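1-acyl-sn-glycerol-3-phosphate acyltransferase (PDB 5KYM) catalyses transfer of an acyl chain to the sn-2 position of lysophosphatidic acid, giving phosphatidic acid, with its active site held at the membrane by a two-helix motif. Local coordinates at residues Y20-Y24 and E48-F52; G25-L29 and W116-Y120. All blocks are in the same frame, centred on the assembly; numbering follows the deposited sequence.

Contact 1. Residues Y20-Y24 and E48-F52; sequences YIVFY and EIEKF. With DD9 (nonane), chain F; HGX (1-heptadecanoyl-2-tridecanoyl-3-glycerol-phosphonyl choline), chain D.
A short hydrogen bond from Y24 OH to E48 OE1, 2.6 Å, crosses between two helices whose backbones are too far apart to touch. The local axes of 20-24 and 48-52 approach no closer than 12.3 Å and run at 149°, nearly antiparallel. The register places I21 CA 8.4 Å from F52 CA and Y24 CA 9.9 Å from E48 CA. Both segments are helical, with a wider pi-type turn at 20-24. Y20 and Y24 adopt t rotamers, directing their rings into the gap. E48 curls back (chi1 and chi2 both m), so that its OE2 takes a salt bridge from K51 NZ at 2.7 Å while OE1 serves the tyrosine. The pair belongs to the N-terminal two-helix motif of this acyltransferase, formed by helices 2-34 and 38-59, which positions the active site within the bilayer. Towards the I21-F52 end, contact becomes apolar: Y20 CD1 meets F52 CD1 at 3.7 Å and I21 CD1 meets F52 CZ at 3.6 Å. The Y20 and F52 rings are tilted by 28° with centroids 5.9 Å apart, slid so far that they barely overlap. Nonane lies in the gap between the helices, its C5 over one face of the F52 ring (F52 CD2 to C5 3.2 Å) and its C1 3.6 Å from Y24 CD2; a lipid tail reaches the edge of Y20, C14 of HGX in chain D lying 3.8 Å from Y20 CD2.

Contact 2. Residues G25-L29 and W116-Y120; sequences GGFVL and WYIRY. With DD9 (nonane), chain F; HGX (1-heptadecanoyl-2-tridecanoyl-3-glycerol-phosphonyl choline), chain C.
This is a helix-helix contact between the long N-terminal helix 2-34 and the short helix 114-120 of the acyltransferase domain, in which aromatic side chains of the short helix meet the glycine backbone and L29 of the long one. The local axes of 25-29 and 116-120 come within 11.7 Å and their N-to-C directions differ by 39°. G25 CA faces Y117 CA at 8.3 Å, and G26 CA faces W116 CA at 8.6 Å. Both segments are helical, and Y120 N bonds to W116 O at 2.9 Å. Y117, with chi1 m and chi2 near -81°, extends its ring across the gap until its OH donates a 2.6 Å hydrogen bond to G25 O. That carbonyl also receives L29 N at 3.3 Å, as in an ordinary helical turn. An ideal CB on G25 would lie 3.0 Å from Y117 CE2, a clash, so the ring occupies space left by the absent side chain. The indole of W116 likewise comes close to the backbone, its CZ3 3.7 Å from G26 CA. L29, an m,t rotamer, projects between the aromatic residues: its CD1 is 3.8 Å from W116 CB, its CG 3.8 Å from Y117 CZ, and its CD2 3.7 Å from Y120 CD2. Nonane C4 lies over one face of the Y117 ring, with C2 3.3 Å from Y117 OH, while F27 turns away to a lipid, its CZ 3.4 Å from C13 of HGX in chain C. The hydrogen bond gives the Y117 hydroxyl a polar partner at the ring edge, so a polar group is accommodated in a contact whose other cross-segment interactions are apolar.

In the fold
The centres of contacts 1 and 2 lie 8 Å apart; their first segments are successive on helix 2-34, where Y20 O and G25 N are 2.9 Å apart in a probable hydrogen bond. Their segments alternate along the chain: 20-24, 25-29, 48-52, then 116-120. Contact 1 joins helix 2-34 to helix 38-59, whereas contact 2 joins it to helix 114-120. The triangle is completed by I49 CG1 packing 3.8 Å from Y117 CD1, and E48 CG also meets V28 CG1 at 3.8 Å. Nonane touches both contacts, so the three helices together line one hydrocarbon-binding pocket, consistent with a place where an acyl chain could lie between the membrane motif and the acyltransferase domain.

Contact 1. Residues Y20-Y24 and E48-F52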
# COMPACT_ATOMS: atom_id res chain seq x y z
N TYR A 20 8.22 -12.71 -12.08
CA TYR A 20 8.53 -11.30 -12.23
C TYR A 20 9.25 -10.82 -10.96
O TYR A 20 10.39 -10.24 -11.06
CB TYR A 20 7.28 -10.50 -12.56
CG TYR A 20 7.50 -9.03 -12.90
CD1 TYR A 20 7.66 -8.10 -11.89
CD2 TYR A 20 7.45 -8.57 -14.19
CE1 TYR A 20 7.83 -6.76 -12.17
CE2 TYR A 20 7.60 -7.21 -14.47
CZ TYR A 20 7.81 -6.29 -13.47
OH TYR A 20 8.00 -4.90 -13.64
N ILE A 21 8.67 -11.09 -9.78
CA ILE A 21 9.29 -10.61 -8.53
C ILE A 21 10.66 -11.24 -8.30
O ILE A 21 11.56 -10.56 -7.92
CB ILE A 21 8.41 -10.77 -7.30
CG1 ILE A 21 7.17 -9.90 -7.41
CG2 ILE A 21 9.13 -10.25 -6.06
CD1 ILE A 21 6.11 -10.20 -6.33
N VAL A 22 10.82 -12.52 -8.57
CA VAL A 22 12.06 -13.22 -8.20
C VAL A 22 13.15 -13.00 -9.24
O VAL A 22 14.19 -12.45 -8.92
CB VAL A 22 11.75 -14.72 -7.91
CG1 VAL A 22 12.97 -15.59 -8.00
CG2 VAL A 22 11.04 -14.87 -6.55
N PHE A 23 12.91 -13.37 -10.49
CA PHE A 23 13.97 -13.31 -11.50
C PHE A 23 14.17 -11.92 -12.08
O PHE A 23 15.27 -11.42 -12.10
CB PHE A 23 13.75 -14.36 -12.61
CG PHE A 23 13.71 -15.77 -12.10
CD1 PHE A 23 12.52 -16.31 -11.61
CD2 PHE A 23 14.84 -16.55 -12.09
CE1 PHE A 23 12.46 -17.60 -11.09
CE2 PHE A 23 14.80 -17.85 -11.59
CZ PHE A 23 13.61 -18.37 -11.08
N TYR A 24 13.11 -11.26 -12.53
CA TYR A 24 13.28 -9.89 -13.01
C TYR A 24 13.66 -9.00 -11.82
O TYR A 24 14.54 -8.18 -11.93
CB TYR A 24 12.02 -9.38 -13.76
CG TYR A 24 12.18 -7.95 -14.22
CD1 TYR A 24 13.22 -7.58 -15.09
CD2 TYR A 24 11.35 -6.95 -13.75
CE1 TYR A 24 13.39 -6.26 -15.45
CE2 TYR A 24 11.52 -5.65 -14.15
CZ TYR A 24 12.54 -5.31 -14.97
OH TYR A 24 12.69 -3.98 -15.29
N GLU A 48 10.95 0.82 -10.81
CA GLU A 48 10.59 -0.58 -11.14
C GLU A 48 9.52 -1.20 -10.26
O GLU A 48 8.77 -2.04 -10.74
CB GLU A 48 11.84 -1.50 -11.12
CG GLU A 48 12.80 -1.36 -12.28
CD GLU A 48 12.08 -1.46 -13.59
OE1 GLU A 48 11.29 -2.44 -13.80
OE2 GLU A 48 12.25 -0.47 -14.38
N ILE A 49 9.54 -0.81 -8.99
CA ILE A 49 8.56 -1.18 -7.98
C ILE A 49 7.24 -0.58 -8.32
O ILE A 49 6.23 -1.26 -8.28
CB ILE A 49 8.99 -0.66 -6.55
CG1 ILE A 49 10.22 -1.46 -6.09
CG2 ILE A 49 7.85 -0.72 -5.50
CD1 ILE A 49 10.94 -0.85 -4.90
N GLU A 50 7.23 0.71 -8.59
CA GLU A 50 6.04 1.41 -9.00
C GLU A 50 5.45 0.67 -10.26
O GLU A 50 4.26 0.36 -10.31
CB GLU A 50 6.37 2.87 -9.22
CG GLU A 50 5.31 3.67 -9.97
CD GLU A 50 5.65 5.12 -10.18
OE1 GLU A 50 6.82 5.42 -10.43
OE2 GLU A 50 4.76 6.00 -10.13
N LYS A 51 6.31 0.34 -11.22
CA LYS A 51 5.85 -0.34 -12.42
C LYS A 51 5.24 -1.67 -12.06
O LYS A 51 4.29 -2.08 -12.65
CB LYS A 51 6.97 -0.51 -13.42
CG LYS A 51 7.50 0.83 -13.92
CD LYS A 51 8.95 0.80 -14.42
CE LYS A 51 9.02 0.30 -15.84
NZ LYS A 51 10.16 -0.57 -16.12
N PHE A 52 5.78 -2.36 -11.07
CA PHE A 52 5.21 -3.62 -10.61
C PHE A 52 3.80 -3.40 -10.06
O PHE A 52 2.84 -4.11 -10.43
CB PHE A 52 6.11 -4.31 -9.59
CG PHE A 52 5.45 -5.42 -8.87
CD1 PHE A 52 5.24 -6.65 -9.50
CD2 PHE A 52 4.98 -5.25 -7.55
CE1 PHE A 52 4.57 -7.66 -8.80
CE2 PHE A 52 4.34 -6.28 -6.88
CZ PHE A 52 4.14 -7.48 -7.49
C1 DD9 F . 10.91 -5.40 -10.51
C2 DD9 F . 10.87 -5.41 -8.99
C3 DD9 F . 9.45 -5.68 -8.54
C4 DD9 F . 9.40 -5.77 -7.02
C5 DD9 F . 7.95 -5.67 -6.54
C6 DD9 F . 7.96 -5.56 -5.02
C7 DD9 F . 6.65 -5.90 -4.31
C8 DD9 F . 6.85 -5.60 -2.81
C9 DD9 F . 5.87 -6.38 -1.93
O11 HGX D . 3.83 -6.78 -18.38
C11 HGX D . 4.97 -7.25 -18.49
C12 HGX D . 5.44 -8.40 -17.62
C13 HGX D . 6.40 -9.36 -18.32
C14 HGX D . 6.79 -10.53 -17.40
C15 HGX D . 7.04 -11.83 -18.18
C16 HGX D . 7.33 -13.09 -17.34
C17 HGX D . 6.98 -14.36 -18.11
C18 HGX D . 7.60 -15.65 -17.57
O3 HGX D . 5.92 -6.72 -19.46
C3 HGX D . 6.11 -5.32 -19.74
C2 HGX D . 5.97 -4.99 -21.25
C1 HGX D . 4.96 -3.84 -21.56
O3P HGX D . 3.89 -3.62 -20.61
O2 HGX D . 5.67 -6.20 -22.00
C31 HGX D . 6.82 -6.85 -22.64
O31 HGX D . 7.16 -6.39 -23.72
C32 HGX D . 7.61 -8.02 -22.04
C33 HGX D . 7.18 -9.43 -22.46
C34 HGX D . 8.18 -10.53 -22.02
C35 HGX D . 7.56 -11.94 -22.00
C36 HGX D . 8.47 -13.07 -22.50
C37 HGX D . 7.91 -14.51 -22.36
C38 HGX D . 8.71 -15.56 -23.17
C39 HGX D . 8.47 -17.05 -22.83
C40 HGX D . 9.18 -18.07 -23.76
O1 HGX D . 3.33 -1.23 -21.26
P1 HGX D . 3.40 -2.16 -20.07
O4 HGX D . 4.28 -1.75 -18.92
O5 HGX D . 1.90 -2.38 -19.43
C4 HGX D . 0.72 -1.63 -19.78
C5 HGX D . 0.64 -0.32 -19.00

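Contact 2. Residues G25-L29 and W116-Y120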
# COMPACT_ATOMS: atom_id res chain seq x y z
N GLY A 25 13.04 -9.20 -10.67
CA GLY A 25 13.37 -8.35 -9.51
C GLY A 25 14.76 -8.59 -8.95
O GLY A 25 15.37 -7.68 -8.37
N GLY A 26 15.27 -9.81 -9.12
CA GLY A 26 16.63 -10.09 -8.76
C GLY A 26 17.52 -9.29 -9.68
O GLY A 26 18.42 -8.55 -9.26
N PHE A 27 17.22 -9.38 -10.95
CA PHE A 27 17.95 -8.69 -11.96
C PHE A 27 17.96 -7.21 -11.68
O PHE A 27 18.97 -6.55 -11.93
CB PHE A 27 17.37 -9.04 -13.34
CG PHE A 27 17.97 -8.30 -14.43
CD1 PHE A 27 19.21 -8.63 -14.89
CD2 PHE A 27 17.31 -7.19 -14.98
CE1 PHE A 27 19.79 -7.87 -15.89
CE2 PHE A 27 17.89 -6.44 -15.98
CZ PHE A 27 19.11 -6.77 -16.44
N VAL A 28 16.87 -6.67 -11.17
CA VAL A 28 16.77 -5.21 -11.00
C VAL A 28 17.75 -4.75 -9.92
O VAL A 28 18.53 -3.80 -10.14
CB VAL A 28 15.33 -4.75 -10.72
CG1 VAL A 28 15.27 -3.34 -10.14
CG2 VAL A 28 14.51 -4.82 -11.99
N LEU A 29 17.71 -5.42 -8.77
CA LEU A 29 18.61 -5.08 -7.67
C LEU A 29 20.03 -5.34 -8.13
O LEU A 29 20.93 -4.52 -7.84
CB LEU A 29 18.32 -5.94 -6.46
CG LEU A 29 16.93 -5.76 -5.86
CD1 LEU A 29 16.73 -6.83 -4.86
CD2 LEU A 29 16.76 -4.38 -5.21
N TRP A 116 13.28 -9.13 -0.19
CA TRP A 116 14.26 -8.17 -0.72
C TRP A 116 13.56 -6.88 -0.97
O TRP A 116 14.08 -5.82 -0.69
CB TRP A 116 14.91 -8.56 -2.06
CG TRP A 116 15.37 -9.92 -2.21
CD1 TRP A 116 15.91 -10.69 -1.26
CD2 TRP A 116 15.36 -10.68 -3.41
NE1 TRP A 116 16.23 -11.91 -1.78
CE2 TRP A 116 15.92 -11.93 -3.11
CE3 TRP A 116 14.93 -10.43 -4.73
CZ2 TRP A 116 16.08 -12.96 -4.07
CZ3 TRP A 116 15.08 -11.45 -5.71
CH2 TRP A 116 15.66 -12.70 -5.36
N TYR A 117 12.38 -6.93 -1.55
CA TYR A 117 11.72 -5.68 -1.84
C TYR A 117 11.10 -5.01 -0.60
O TYR A 117 11.17 -3.77 -0.49
CB TYR A 117 10.83 -5.84 -3.06
CG TYR A 117 11.66 -5.75 -4.32
CD1 TYR A 117 12.04 -4.52 -4.84
CD2 TYR A 117 12.10 -6.87 -4.94
CE1 TYR A 117 12.81 -4.42 -5.96
CE2 TYR A 117 12.83 -6.79 -6.09
CZ TYR A 117 13.21 -5.57 -6.58
OH TYR A 117 13.96 -5.53 -7.75
N ILE A 118 10.62 -5.79 0.36
CA ILE A 118 10.16 -5.20 1.64
C ILE A 118 11.28 -4.48 2.33
O ILE A 118 11.08 -3.40 2.85
CB ILE A 118 9.60 -6.24 2.63
CG1 ILE A 118 8.32 -6.87 2.06
CG2 ILE A 118 9.33 -5.58 3.98
CD1 ILE A 118 7.63 -7.91 2.91
N ARG A 119 12.45 -5.11 2.38
CA ARG A 119 13.65 -4.50 2.92
C ARG A 119 14.04 -3.28 2.12
O ARG A 119 14.30 -2.26 2.73
CB ARG A 119 14.80 -5.48 2.94
CG ARG A 119 14.76 -6.44 4.12
CD ARG A 119 16.17 -7.02 4.47
NE ARG A 119 16.52 -8.12 3.54
CZ ARG A 119 15.94 -9.33 3.54
NH1 ARG A 119 15.00 -9.67 4.45
NH2 ARG A 119 16.30 -10.21 2.61
N TYR A 120 14.06 -3.33 0.79
CA TYR A 120 14.47 -2.17 0.01
C TYR A 120 13.59 -0.96 0.32
O TYR A 120 14.10 0.15 0.45
CB TYR A 120 14.46 -2.42 -1.49
CG TYR A 120 15.26 -1.39 -2.28
CD1 TYR A 120 14.72 -0.19 -2.61
CD2 TYR A 120 16.56 -1.66 -2.72
CE1 TYR A 120 15.44 0.77 -3.32
CE2 TYR A 120 17.28 -0.74 -3.45
CZ TYR A 120 16.72 0.50 -3.74
OH TYR A 120 17.40 1.50 -4.44
C1 DD9 F . 10.91 -5.40 -10.51
C2 DD9 F . 10.87 -5.41 -8.99
C3 DD9 F . 9.45 -5.68 -8.54
C4 DD9 F . 9.40 -5.77 -7.02
C5 DD9 F . 7.95 -5.67 -6.54
C6 DD9 F . 7.96 -5.56 -5.02
C7 DD9 F . 6.65 -5.90 -4.31
C8 DD9 F . 6.85 -5.60 -2.81
C9 DD9 F . 5.87 -6.38 -1.93
O11 HGX C . 20.53 -3.94 -21.40
C11 HGX C . 20.22 -4.74 -20.53
C12 HGX C . 20.68 -6.19 -20.67
C13 HGX C . 20.13 -7.17 -19.63
C14 HGX C . 20.16 -8.64 -20.08
C15 HGX C . 20.57 -9.55 -18.91
C16 HGX C . 20.53 -11.07 -19.19
C17 HGX C . 20.73 -11.93 -17.93
C18 HGX C . 21.68 -11.31 -16.89
O3 HGX C . 19.41 -4.25 -19.41
C3 HGX C . 18.79 -2.95 -19.39
C2 HGX C . 17.43 -2.95 -20.09
C1 HGX C . 16.95 -1.51 -20.34
O3P HGX C . 16.60 -0.86 -19.10
O2 HGX C . 16.52 -3.70 -19.26
C31 HGX C . 15.41 -4.37 -19.93
O31 HGX C . 14.95 -3.89 -20.97
C32 HGX C . 14.80 -5.63 -19.31
C33 HGX C . 15.69 -6.87 -19.48
C34 HGX C . 14.98 -8.16 -19.03
C35 HGX C . 15.95 -9.11 -18.31
C36 HGX C . 15.33 -10.33 -17.60
C37 HGX C . 16.42 -11.37 -17.26
C38 HGX C . 16.14 -12.31 -16.07
C39 HGX C . 17.46 -12.83 -15.46
C40 HGX C . 17.33 -13.96 -14.43
O1 HGX C . 16.97 1.42 -20.12
P1 HGX C . 16.30 0.74 -18.95
O4 HGX C . 16.63 1.17 -17.53
O5 HGX C . 14.69 0.92 -19.11
C4 HGX C . 14.04 2.19 -19.28
C5 HGX C . 12.85 2.06 -20.23